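Local structure of ferric iron-binding protein HitA (Pseudomonas aeruginosa PAO1, 6IWF) at residues 40-45 / 66-71; 158-163 / 299-304; 216-221 / 281-286. The protein binds ferric iron and, as a bacterial solute-binding protein, probably carries it to a membrane transporter. One frame throughout, in Å; residues are numbered along the deposited sequence.

Interaction 1. Residues 40-45 / 66-71; sequences QLASQI and IRLASA
L68 packs against A42 and I45 where helices 38-48 and 63-70 run side by side. The short axes approach to 10.7 Å and lie only 14° from parallel. A42 and L68 are nearest in the backbone, with their CA atoms 7.0 Å apart.

The apolar part centres on L68. Its CD1 branch reaches both A42 CB and I45 CD1, each at 4.2 Å. The other branch turns to the backbone instead, with L68 CD2 lying 3.8 Å from A42 O. All three residues are buried. I45 and L68 both also rest on L57 of strand 56-59, so the two helices share a neighbour in the sheet.

The polar part is carried by R67 and S43. R67 CG is anti to the backbone N (chi1 171°), and the chain then runs extended from CG to NE. The extended chain bridges the gap to the other helix and ends at S43. R67 NH1 gives a weak hydrogen bond to S43 OG, 3.3 Å long but fairly straight. S43 OG meets the guanidinium at its edge, in plane. A42 O sits over one face of the same group, and A42 CB is 3.6 Å from R67 NH1. S43 OG is also hydrogen-bonded to G39 O within its own helix, and A42 O to T46 OG1.

Strand 30-35, helix 38-48 and strand 56-59 form a beta-alpha-beta crossover, with strand 4-9 between the two parallel strands. A42 lies about 11 Å, side chain to side chain, from E60, which binds Fe(3+) but holds no metal here. The contact pairs a buried apolar patch of A42, I45 and L68 with a polar edge of R67 and S43. Segment 40-45 gives R67 no acidic partner, but R67 also touches E294, whose acidic group may offset its charge.

Interaction 2. Residues 158-163 / 299-304; sequences EAEDWL and LSLERD
L301 pushes its branched end between A159, E160 and L163, and it touches all three. Its CG is anti to the backbone N (chi1 176°), which carries the branch point toward the other helix. L301 CD2 then lies 4.0 Å from A159 CB. L163 slides past L301 in the opposite direction, with L163 CD2 3.9 Å from L301 CG. The same L163 CD2 reaches E302 CA at 4.0 Å. This side is buried and closely packed, and its side chains meet through carbon atoms.

The other side is open to solvent. E160 is exposed and meets L301 there with its aliphatic stem, placing E160 CG 3.9 Å from L301 CD1. The nearest acid of the other helix is D304, with E160 OE1 5.5 Å from D304 OD2. These like charges may repel weakly. No hydrogen bond joins the segments.

The short axes come within 10.4 Å at a crossing angle of -42°. The contact thus lays helix 296-305, close to the chain's end, on helix 156-169. Helix 141-154 adjoins both: A159 touches V150 and I151, while E302 touches F143 and L144. L163 also meets L307 beyond the last helix.

Interaction 3. Residues 216-221 / 281-286; sequences GNQDPG and ELDPPK
Q218 lies across D283, P284 and K286 at the meeting of two loops. Its CG is anti to the carbonyl carbon (chi1 -66°), and Q218 CG rests 3.5 Å from P284 O. The chain is extended beyond CG. At its end, Q218 NE2 is 3.6 Å from K286 CE. K286 is bent at chi2 and meets the amide with its methylene groups.

D283 CG is anti to the backbone N (chi1 -158°), which sets the carboxylate beside the turn. D283 OD2 is 3.2 Å from N217 CA. The D283 carboxylate and Q218 amide planes stand 60° apart. A water joins D283 OD1, P284 O and Q218 NE2. Another links D283 OD2 to N217 N, and a third links Q218 OE1 to K286 N.

The backbones also bond. G216 to D219 is a type I' beta turn. Q218 N donates to D283 O over 2.8 Å, nearly in line with the carbonyl but bent at the hydrogen. G216 CA makes a CA-H...O contact of 3.4 Å with L282 O.

At the end of the turn, D219 O lies 3.3 Å from P285 CD. D219 CB points away from 281-286. D219 OD2 takes G221 N at 3.0 Å in an Asx turn, from above the carboxylate plane. It also takes L122 N, while OD1 bonds to S121 OG.

The first loop joins strands 211-213 and 224-231, and the second leads to helix 289-292. P220 and P285 both pack on L153 of helix 141-154, while L282 and P284 touch V224 of strand 224-231.

Interaction 1 comes first along the chain. Interaction 2 opens with 158-163 and closes with 299-304, and both segments of interaction 3 fall between them. The centres of interactions 1 and 2 lie about 24 Å apart. Those of interactions 1 and 3 are about 29 Å apart, and those of interactions 2 and 3 about 21 Å. Interactions 2 and 3 share helix 141-154 as a neighbour, whereas interaction 1 rests on strand 56-59. Interactions 1 and 3 lie on opposite sides of the chain's centre, which fits the two-lobed fold of periplasmic binding proteins. The iron ligands E60 and Y196, without metal here, lie about 11 Å (side chains) from A42 and L282 respectively.

Interaction 1. Residues 40-45 / 66-71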
ATOM      1  N   GLN A  40      -3.768 -11.912  -6.885  1.00 10.98           N
ATOM      2  CA  GLN A  40      -4.107 -12.582  -8.134  1.00 15.84           C
ATOM      3  C   GLN A  40      -2.904 -12.607  -9.068  1.00 15.52           C
ATOM      4  O   GLN A  40      -2.599 -13.638  -9.681  1.00 16.08           O
ATOM      5  CB  GLN A  40      -5.304 -11.879  -8.785  1.00 19.69           C
ATOM      6  CG  GLN A  40      -5.512 -12.160 -10.260  1.00 24.52           C
ATOM      7  CD  GLN A  40      -6.241 -11.022 -10.981  1.00 30.08           C
ATOM      8  OE1 GLN A  40      -6.961 -10.225 -10.364  1.00 30.33           O
ATOM      9  NE2 GLN A  40      -6.045 -10.941 -12.295  1.00 36.11           N
ATOM     10  N   LEU A  41      -2.179 -11.489  -9.151  1.00 13.37           N
ATOM     11  CA  LEU A  41      -1.015 -11.440 -10.032  1.00 12.68           C
ATOM     12  C   LEU A  41       0.116 -12.312  -9.502  1.00 13.40           C
ATOM     13  O   LEU A  41       0.767 -13.023 -10.277  1.00 12.21           O
ATOM     14  CB  LEU A  41      -0.550  -9.999 -10.211  1.00  8.04           C
ATOM     15  CG  LEU A  41      -1.535  -9.126 -10.994  1.00 11.43           C
ATOM     16  CD1 LEU A  41      -1.111  -7.671 -10.868  1.00 10.78           C
ATOM     17  CD2 LEU A  41      -1.570  -9.563 -12.444  1.00 14.56           C
ATOM     18  N   ALA A  42       0.364 -12.279  -8.188  1.00 11.72           N
ATOM     19  CA  ALA A  42       1.410 -13.134  -7.628  1.00 11.01           C
ATOM     20  C   ALA A  42       1.061 -14.610  -7.810  1.00 14.94           C
ATOM     21  O   ALA A  42       1.936 -15.429  -8.121  1.00 16.51           O
ATOM     22  CB  ALA A  42       1.633 -12.797  -6.154  1.00 13.96           C
ATOM     23  N   SER A  43      -0.220 -14.964  -7.652  1.00 14.74           N
ATOM     24  CA  SER A  43      -0.630 -16.345  -7.896  1.00 17.24           C
ATOM     25  C   SER A  43      -0.501 -16.715  -9.364  1.00 16.11           C
ATOM     26  O   SER A  43      -0.100 -17.836  -9.688  1.00 17.23           O
ATOM     27  CB  SER A  43      -2.064 -16.571  -7.424  1.00 12.82           C
ATOM     28  OG  SER A  43      -2.125 -16.457  -6.017  1.00 15.71           O
ATOM     29  N   GLN A  44      -0.835 -15.793 -10.267  1.00 15.84           N
ATOM     30  CA  GLN A  44      -0.673 -16.070 -11.689  1.00 16.65           C
ATOM     31  C   GLN A  44       0.789 -16.319 -12.025  1.00 18.67           C
ATOM     32  O   GLN A  44       1.120 -17.278 -12.733  1.00 19.20           O
ATOM     33  CB  GLN A  44      -1.221 -14.913 -12.516  1.00 15.08           C
ATOM     34  CG  GLN A  44      -1.221 -15.174 -14.023  1.00 21.21           C
ATOM     35  CD  GLN A  44      -1.823 -14.023 -14.809  1.00 27.96           C
ATOM     36  OE1 GLN A  44      -2.550 -13.191 -14.253  1.00 31.94           O
ATOM     37  NE2 GLN A  44      -1.520 -13.962 -16.106  1.00 30.57           N
ATOM     38  N   ILE A  45       1.685 -15.464 -11.516  1.00 15.35           N
ATOM     39  CA  ILE A  45       3.109 -15.664 -11.770  1.00 15.56           C
ATOM     40  C   ILE A  45       3.566 -17.004 -11.212  1.00 19.25           C
ATOM     41  O   ILE A  45       4.338 -17.728 -11.853  1.00 27.03           O
ATOM     42  CB  ILE A  45       3.931 -14.501 -11.185  1.00 15.02           C
ATOM     43  CG1 ILE A  45       3.704 -13.233 -12.010  1.00 12.54           C
ATOM     44  CG2 ILE A  45       5.416 -14.863 -11.151  1.00 16.30           C
ATOM     45  CD1 ILE A  45       4.190 -11.945 -11.325  1.00 12.51           C
ATOM     46  N   ILE A  66       7.435 -10.254  -0.962  1.00  9.15           N
ATOM     47  CA  ILE A  66       8.170 -11.097  -0.030  1.00  8.64           C
ATOM     48  C   ILE A  66       7.877 -12.557  -0.326  1.00  9.22           C
ATOM     49  O   ILE A  66       8.782 -13.400  -0.302  1.00 11.92           O
ATOM     50  CB  ILE A  66       7.831 -10.707   1.425  1.00 12.49           C
ATOM     51  CG1 ILE A  66       8.416  -9.317   1.732  1.00 14.50           C
ATOM     52  CG2 ILE A  66       8.379 -11.741   2.413  1.00 12.67           C
ATOM     53  CD1 ILE A  66       7.897  -8.707   2.994  1.00 15.45           C
ATOM     54  N   ARG A  67       6.620 -12.863  -0.689  1.00  9.44           N
ATOM     55  CA  ARG A  67       6.239 -14.230  -1.059  1.00 11.11           C
ATOM     56  C   ARG A  67       7.001 -14.694  -2.296  1.00 12.52           C
ATOM     57  O   ARG A  67       7.635 -15.757  -2.286  1.00  9.71           O
ATOM     58  CB  ARG A  67       4.722 -14.310  -1.295  1.00 12.30           C
ATOM     59  CG  ARG A  67       4.210 -15.642  -1.891  1.00 18.15           C
ATOM     60  CD  ARG A  67       2.803 -15.501  -2.512  1.00 18.43           C
ATOM     61  NE  ARG A  67       2.373 -16.728  -3.187  1.00 25.12           N
ATOM     62  CZ  ARG A  67       1.334 -16.813  -4.012  1.00 24.87           C
ATOM     63  NH1 ARG A  67       0.600 -15.744  -4.280  1.00 26.26           N
ATOM     64  NH2 ARG A  67       1.023 -17.976  -4.577  1.00 30.54           N
ATOM     65  N   LEU A  68       6.962 -13.896  -3.371  1.00  8.34           N
ATOM     66  CA  LEU A  68       7.626 -14.275  -4.616  1.00 10.83           C
ATOM     67  C   LEU A  68       9.140 -14.312  -4.457  1.00  9.81           C
ATOM     68  O   LEU A  68       9.821 -15.120  -5.109  1.00  8.87           O
ATOM     69  CB  LEU A  68       7.240 -13.298  -5.727  1.00  9.75           C
ATOM     70  CG  LEU A  68       5.783 -13.349  -6.194  1.00 12.55           C
ATOM     71  CD1 LEU A  68       5.613 -12.452  -7.389  1.00 15.81           C
ATOM     72  CD2 LEU A  68       5.379 -14.750  -6.558  1.00 14.79           C
ATOM     73  N   ALA A  69       9.691 -13.410  -3.640  1.00  6.63           N
ATOM     74  CA  ALA A  69      11.128 -13.431  -3.388  1.00 10.50           C
ATOM     75  C   ALA A  69      11.538 -14.710  -2.680  1.00 11.60           C
ATOM     76  O   ALA A  69      12.554 -15.329  -3.027  1.00 13.33           O
ATOM     77  CB  ALA A  69      11.543 -12.218  -2.558  1.00 11.00           C
ATOM     78  N   SER A  70      10.766 -15.110  -1.672  1.00  9.74           N
ATOM     79  CA  SER A  70      11.053 -16.355  -0.962  1.00 12.83           C
ATOM     80  C   SER A  70      11.045 -17.551  -1.901  1.00 11.67           C
ATOM     81  O   SER A  70      11.811 -18.499  -1.697  1.00 16.41           O
ATOM     82  CB  SER A  70      10.037 -16.576   0.159  1.00 15.50           C
ATOM     83  OG  SER A  70      10.153 -15.588   1.162  1.00 27.01           O
ATOM     84  N   ALA A  71      10.181 -17.536  -2.919  1.00  9.62           N
ATOM     85  CA  ALA A  71      10.116 -18.622  -3.887  1.00 13.97           C
ATOM     86  C   ALA A  71      11.237 -18.572  -4.910  1.00 11.44           C
ATOM     87  O   ALA A  71      11.345 -19.492  -5.731  1.00 12.97           O
ATOM     88  CB  ALA A  71       8.772 -18.605  -4.614  1.00 12.98           C
TER

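Interaction 2. Residues 158-163 / 299-304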
ATOM      1  N   GLU A 158      -4.065  -9.980  22.134  1.00 10.12           N
ATOM      2  CA  GLU A 158      -4.663  -8.656  22.051  1.00  9.42           C
ATOM      3  C   GLU A 158      -5.193  -8.391  20.650  1.00  6.12           C
ATOM      4  O   GLU A 158      -6.244  -7.760  20.485  1.00  9.83           O
ATOM      5  CB  GLU A 158      -3.635  -7.597  22.456  1.00  7.89           C
ATOM      6  N   ALA A 159      -4.475  -8.868  19.624  1.00  6.77           N
ATOM      7  CA  ALA A 159      -4.929  -8.665  18.253  1.00  5.73           C
ATOM      8  C   ALA A 159      -6.245  -9.396  18.008  1.00  6.29           C
ATOM      9  O   ALA A 159      -7.156  -8.863  17.364  1.00  6.30           O
ATOM     10  CB  ALA A 159      -3.856  -9.127  17.262  1.00  5.16           C
ATOM     11  N   GLU A 160      -6.359 -10.616  18.531  1.00  9.14           N
ATOM     12  CA  GLU A 160      -7.603 -11.369  18.399  1.00  7.56           C
ATOM     13  C   GLU A 160      -8.758 -10.665  19.107  1.00  7.27           C
ATOM     14  O   GLU A 160      -9.866 -10.585  18.563  1.00  7.16           O
ATOM     15  CB  GLU A 160      -7.400 -12.780  18.949  1.00  8.91           C
ATOM     16  CG  GLU A 160      -8.613 -13.695  18.721  1.00 12.11           C
ATOM     17  CD  GLU A 160      -8.352 -15.115  19.170  1.00 18.07           C
ATOM     18  OE1 GLU A 160      -7.679 -15.848  18.417  1.00 20.12           O
ATOM     19  OE2 GLU A 160      -8.827 -15.496  20.267  1.00 21.23           O
ATOM     20  N   ASP A 161      -8.517 -10.147  20.318  1.00  7.19           N
ATOM     21  CA  ASP A 161      -9.564  -9.424  21.042  1.00  7.23           C
ATOM     22  C   ASP A 161      -9.974  -8.169  20.287  1.00  8.80           C
ATOM     23  O   ASP A 161     -11.170  -7.846  20.184  1.00  7.00           O
ATOM     24  CB  ASP A 161      -9.079  -9.053  22.446  1.00 11.82           C
ATOM     25  CG  ASP A 161      -8.993 -10.245  23.384  1.00 17.31           C
ATOM     26  OD1 ASP A 161      -9.579 -11.307  23.071  1.00 18.48           O
ATOM     27  OD2 ASP A 161      -8.342 -10.105  24.441  1.00 22.68           O
ATOM     28  N   TRP A 162      -8.985  -7.444  19.755  1.00  5.17           N
ATOM     29  CA  TRP A 162      -9.266  -6.225  19.004  1.00  5.26           C
ATOM     30  C   TRP A 162     -10.068  -6.532  17.743  1.00  6.12           C
ATOM     31  O   TRP A 162     -11.094  -5.895  17.475  1.00  6.20           O
ATOM     32  CB  TRP A 162      -7.943  -5.521  18.682  1.00  6.09           C
ATOM     33  CG  TRP A 162      -8.051  -4.370  17.731  1.00  6.65           C
ATOM     34  CD1 TRP A 162      -8.476  -3.096  18.011  1.00  6.73           C
ATOM     35  CD2 TRP A 162      -7.710  -4.388  16.344  1.00  7.00           C
ATOM     36  NE1 TRP A 162      -8.424  -2.323  16.866  1.00  7.58           N
ATOM     37  CE2 TRP A 162      -7.954  -3.097  15.832  1.00  6.29           C
ATOM     38  CE3 TRP A 162      -7.219  -5.376  15.484  1.00  5.17           C
ATOM     39  CZ2 TRP A 162      -7.736  -2.767  14.491  1.00  9.52           C
ATOM     40  CZ3 TRP A 162      -6.993  -5.044  14.150  1.00  9.58           C
ATOM     41  CH2 TRP A 162      -7.257  -3.752  13.670  1.00  6.94           C
ATOM     42  N   LEU A 163      -9.646  -7.551  16.985  1.00  5.29           N
ATOM     43  CA  LEU A 163     -10.340  -7.859  15.742  1.00  4.88           C
ATOM     44  C   LEU A 163     -11.726  -8.424  16.014  1.00  8.25           C
ATOM     45  O   LEU A 163     -12.646  -8.203  15.223  1.00  6.34           O
ATOM     46  CB  LEU A 163      -9.511  -8.824  14.898  1.00  7.23           C
ATOM     47  CG  LEU A 163      -9.858  -8.841  13.412  1.00 11.20           C
ATOM     48  CD1 LEU A 163      -9.713  -7.445  12.783  1.00  8.68           C
ATOM     49  CD2 LEU A 163      -9.012  -9.884  12.660  1.00 10.73           C
ATOM     50  N   LEU A 299      -3.503 -13.146   8.189  1.00  6.98           N
ATOM     51  CA  LEU A 299      -4.526 -13.727   7.330  1.00 10.01           C
ATOM     52  C   LEU A 299      -5.293 -14.812   8.067  1.00  8.64           C
ATOM     53  O   LEU A 299      -6.527 -14.876   7.990  1.00  9.03           O
ATOM     54  CB  LEU A 299      -3.889 -14.282   6.055  1.00 10.12           C
ATOM     55  CG  LEU A 299      -4.863 -14.641   4.930  1.00 20.81           C
ATOM     56  CD1 LEU A 299      -5.842 -13.499   4.640  1.00 21.53           C
ATOM     57  CD2 LEU A 299      -4.066 -15.014   3.679  1.00 18.53           C
ATOM     58  N   SER A 300      -4.580 -15.657   8.814  1.00  8.71           N
ATOM     59  CA  SER A 300      -5.243 -16.716   9.570  1.00 13.30           C
ATOM     60  C   SER A 300      -6.188 -16.144  10.613  1.00 11.66           C
ATOM     61  O   SER A 300      -7.275 -16.689  10.847  1.00 10.69           O
ATOM     62  CB  SER A 300      -4.209 -17.613  10.248  1.00 13.87           C
ATOM     63  OG  SER A 300      -3.539 -18.395   9.293  1.00 19.01           O
ATOM     64  N   LEU A 301      -5.791 -15.036  11.251  1.00  8.67           N
ATOM     65  CA  LEU A 301      -6.641 -14.433  12.268  1.00  8.17           C
ATOM     66  C   LEU A 301      -7.900 -13.844  11.655  1.00  9.15           C
ATOM     67  O   LEU A 301      -9.000 -14.004  12.199  1.00  9.15           O
ATOM     68  CB  LEU A 301      -5.850 -13.363  13.024  1.00  9.11           C
ATOM     69  CG  LEU A 301      -6.630 -12.581  14.068  1.00 10.70           C
ATOM     70  CD1 LEU A 301      -7.253 -13.532  15.087  1.00 14.98           C
ATOM     71  CD2 LEU A 301      -5.711 -11.561  14.753  1.00  8.80           C
ATOM     72  N   GLU A 302      -7.761 -13.154  10.523  1.00  7.86           N
ATOM     73  CA  GLU A 302      -8.926 -12.655   9.804  1.00  7.67           C
ATOM     74  C   GLU A 302      -9.887 -13.783   9.462  1.00 10.64           C
ATOM     75  O   GLU A 302     -11.107 -13.640   9.600  1.00 11.58           O
ATOM     76  CB  GLU A 302      -8.490 -11.960   8.521  1.00  9.73           C
ATOM     77  CG  GLU A 302      -7.871 -10.590   8.706  1.00 11.90           C
ATOM     78  CD  GLU A 302      -7.561  -9.931   7.362  1.00 17.22           C
ATOM     79  OE1 GLU A 302      -7.358  -8.701   7.326  1.00 16.52           O
ATOM     80  OE2 GLU A 302      -7.515 -10.649   6.332  1.00 18.78           O
ATOM     81  N   ARG A 303      -9.350 -14.913   9.004  1.00  9.12           N
ATOM     82  CA  ARG A 303     -10.203 -16.052   8.681  1.00 12.42           C
ATOM     83  C   ARG A 303     -10.897 -16.587   9.921  1.00 10.12           C
ATOM     84  O   ARG A 303     -12.097 -16.900   9.884  1.00 15.27           O
ATOM     85  CB  ARG A 303      -9.378 -17.145   8.017  1.00 14.94           C
ATOM     86  CG  ARG A 303      -9.078 -16.853   6.576  1.00 24.11           C
ATOM     87  CD  ARG A 303     -10.195 -17.355   5.647  1.00 23.69           C
ATOM     88  NE  ARG A 303     -10.045 -16.777   4.311  1.00 34.51           N
ATOM     89  CZ  ARG A 303      -9.013 -17.004   3.499  1.00 28.23           C
ATOM     90  NH1 ARG A 303      -8.967 -16.422   2.308  1.00 33.38           N
ATOM     91  NH2 ARG A 303      -8.028 -17.820   3.865  1.00 36.09           N
ATOM     92  N   ASP A 304     -10.170 -16.682  11.034  1.00 10.83           N
ATOM     93  CA  ASP A 304     -10.753 -17.235  12.252  1.00 11.23           C
ATOM     94  C   ASP A 304     -11.892 -16.361  12.766  1.00 14.85           C
ATOM     95  O   ASP A 304     -12.913 -16.877  13.241  1.00 12.15           O
ATOM     96  CB  ASP A 304      -9.680 -17.412  13.323  1.00 13.01           C
ATOM     97  CG  ASP A 304      -8.631 -18.451  12.944  1.00 22.52           C
ATOM     98  OD1 ASP A 304      -8.806 -19.151  11.921  1.00 31.55           O
ATOM     99  OD2 ASP A 304      -7.621 -18.569  13.674  1.00 30.71           O
TER

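Interaction 3. Residues 216-221 / 281-286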
ATOM      1  N   GLY A 216      -0.471   9.029  14.921  1.00  7.56           N
ATOM      2  CA  GLY A 216       0.884   9.276  15.393  1.00 11.07           C
ATOM      3  C   GLY A 216       1.282   8.406  16.567  1.00 14.06           C
ATOM      4  O   GLY A 216       0.742   7.309  16.739  1.00 10.78           O
ATOM      5  N   ASN A 217       2.245   8.882  17.370  1.00 12.31           N
ATOM      6  CA  ASN A 217       2.598   8.296  18.671  1.00 13.03           C
ATOM      7  C   ASN A 217       2.952   6.811  18.599  1.00  8.86           C
ATOM      8  O   ASN A 217       2.792   6.081  19.585  1.00 11.68           O
ATOM      9  CB  ASN A 217       1.477   8.523  19.687  1.00 14.43           C
ATOM     10  CG  ASN A 217       1.984   8.503  21.110  1.00 24.92           C
ATOM     11  OD1 ASN A 217       3.043   9.058  21.408  1.00 27.60           O
ATOM     12  ND2 ASN A 217       1.231   7.858  22.001  1.00 26.22           N
ATOM     13  N   GLN A 218       3.472   6.360  17.452  1.00  8.47           N
ATOM     14  CA  GLN A 218       3.789   4.957  17.173  1.00 10.26           C
ATOM     15  C   GLN A 218       2.587   4.057  17.374  1.00  9.58           C
ATOM     16  O   GLN A 218       2.742   2.849  17.563  1.00 11.67           O
ATOM     17  CB  GLN A 218       4.965   4.445  18.011  1.00  9.31           C
ATOM     18  CG  GLN A 218       6.258   5.112  17.665  1.00 10.61           C
ATOM     19  CD  GLN A 218       7.447   4.412  18.281  1.00  9.14           C
ATOM     20  OE1 GLN A 218       7.306   3.455  19.055  1.00  8.46           O
ATOM     21  NE2 GLN A 218       8.629   4.896  17.957  1.00  8.86           N
ATOM     22  N   ASP A 219       1.391   4.640  17.297  1.00  8.18           N
ATOM     23  CA  ASP A 219       0.175   3.852  17.354  1.00  5.50           C
ATOM     24  C   ASP A 219       0.156   2.818  16.232  1.00  7.61           C
ATOM     25  O   ASP A 219       0.650   3.075  15.132  1.00  5.57           O
ATOM     26  CB  ASP A 219      -1.049   4.753  17.217  1.00  4.85           C
ATOM     27  CG  ASP A 219      -2.318   4.064  17.661  1.00  8.46           C
ATOM     28  OD1 ASP A 219      -2.458   3.884  18.896  1.00  6.80           O
ATOM     29  OD2 ASP A 219      -3.151   3.696  16.778  1.00  6.39           O
ATOM     30  N   PRO A 220      -0.432   1.642  16.458  1.00  5.28           N
ATOM     31  CA  PRO A 220      -0.537   0.692  15.337  1.00  5.18           C
ATOM     32  C   PRO A 220      -1.288   1.282  14.156  1.00  4.65           C
ATOM     33  O   PRO A 220      -0.987   0.941  13.007  1.00  5.44           O
ATOM     34  CB  PRO A 220      -1.269  -0.514  15.949  1.00  6.09           C
ATOM     35  CG  PRO A 220      -0.966  -0.427  17.426  1.00  5.83           C
ATOM     36  CD  PRO A 220      -0.940   1.073  17.723  1.00  6.28           C
ATOM     37  N   GLY A 221      -2.218   2.200  14.397  1.00  3.78           N
ATOM     38  CA  GLY A 221      -2.956   2.793  13.306  1.00  4.50           C
ATOM     39  C   GLY A 221      -2.218   3.879  12.555  1.00  3.56           C
ATOM     40  O   GLY A 221      -2.808   4.477  11.654  1.00  4.71           O
ATOM     41  N   GLU A 281       6.921  13.782  10.359  1.00 18.65           N
ATOM     42  CA  GLU A 281       5.980  14.063  11.440  1.00 19.96           C
ATOM     43  C   GLU A 281       5.037  12.908  11.743  1.00 20.00           C
ATOM     44  O   GLU A 281       4.204  13.033  12.650  1.00 19.67           O
ATOM     45  CB  GLU A 281       5.140  15.296  11.108  1.00 23.15           C
ATOM     46  CG  GLU A 281       5.935  16.583  10.989  1.00 28.35           C
ATOM     47  CD  GLU A 281       5.055  17.765  10.616  1.00 30.25           C
ATOM     48  OE1 GLU A 281       3.817  17.670  10.789  1.00 27.55           O
ATOM     49  OE2 GLU A 281       5.600  18.784  10.139  1.00 39.52           O
ATOM     50  N   LEU A 282       5.126  11.801  11.003  1.00 12.97           N
ATOM     51  CA  LEU A 282       4.112  10.758  11.122  1.00 12.06           C
ATOM     52  C   LEU A 282       4.249   9.961  12.416  1.00 12.15           C
ATOM     53  O   LEU A 282       3.238   9.471  12.939  1.00  9.95           O
ATOM     54  CB  LEU A 282       4.184   9.826   9.916  1.00  8.54           C
ATOM     55  CG  LEU A 282       3.656  10.437   8.615  1.00  9.29           C
ATOM     56  CD1 LEU A 282       3.933   9.479   7.448  1.00  9.15           C
ATOM     57  CD2 LEU A 282       2.170  10.734   8.735  1.00 10.46           C
ATOM     58  N   ASP A 283       5.466   9.820  12.941  1.00  8.83           N
ATOM     59  CA  ASP A 283       5.730   9.027  14.139  1.00  7.26           C
ATOM     60  C   ASP A 283       5.116   7.617  14.030  1.00  7.50           C
ATOM     61  O   ASP A 283       4.375   7.190  14.904  1.00  8.15           O
ATOM     62  CB  ASP A 283       5.195   9.743  15.375  1.00  7.57           C
ATOM     63  CG  ASP A 283       5.865   9.285  16.704  1.00 11.41           C
ATOM     64  OD1 ASP A 283       6.914   8.605  16.707  1.00 12.53           O
ATOM     65  OD2 ASP A 283       5.328   9.646  17.769  1.00 13.65           O
ATOM     66  N   PRO A 284       5.441   6.876  12.965  1.00  6.35           N
ATOM     67  CA  PRO A 284       4.834   5.548  12.782  1.00  6.94           C
ATOM     68  C   PRO A 284       5.477   4.517  13.689  1.00  7.65           C
ATOM     69  O   PRO A 284       6.602   4.704  14.188  1.00  6.45           O
ATOM     70  CB  PRO A 284       5.133   5.224  11.306  1.00  7.61           C
ATOM     71  CG  PRO A 284       6.438   5.926  11.048  1.00 12.21           C
ATOM     72  CD  PRO A 284       6.364   7.204  11.860  1.00  8.59           C
ATOM     73  N   PRO A 285       4.798   3.400  13.909  1.00  7.02           N
ATOM     74  CA  PRO A 285       5.434   2.277  14.601  1.00  6.24           C
ATOM     75  C   PRO A 285       6.675   1.824  13.845  1.00  6.00           C
ATOM     76  O   PRO A 285       6.798   2.006  12.631  1.00  8.07           O
ATOM     77  CB  PRO A 285       4.338   1.195  14.603  1.00  8.49           C
ATOM     78  CG  PRO A 285       3.415   1.578  13.477  1.00  7.05           C
ATOM     79  CD  PRO A 285       3.464   3.061  13.371  1.00  8.08           C
ATOM     80  N   LYS A 286       7.628   1.264  14.587  1.00  7.73           N
ATOM     81  CA  LYS A 286       8.911   0.858  14.014  1.00  9.11           C
ATOM     82  C   LYS A 286       8.785  -0.537  13.392  1.00 12.70           C
ATOM     83  O   LYS A 286       9.312  -1.533  13.890  1.00 15.63           O
ATOM     84  CB  LYS A 286       9.993   0.905  15.087  1.00 11.99           C
ATOM     85  CG  LYS A 286      10.122   2.268  15.753  1.00 13.49           C
ATOM     86  CD  LYS A 286      10.709   3.300  14.784  1.00 17.41           C
ATOM     87  CE  LYS A 286      11.201   4.539  15.531  1.00 26.26           C
ATOM     88  NZ  LYS A 286      11.687   5.601  14.599  1.00 24.27           N
TER
HETATM   89  O   HOH W   1       0.174   9.070  12.090  1.00 12.26           O
HETATM   90  O   HOH W   2       3.194  11.623  17.382  1.00 16.21           O
HETATM   91  O   HOH W   3       8.226   6.593  15.174  1.00 14.01           O
HETATM   92  O   HOH W   4       7.031   0.922  17.355  1.00 15.04           O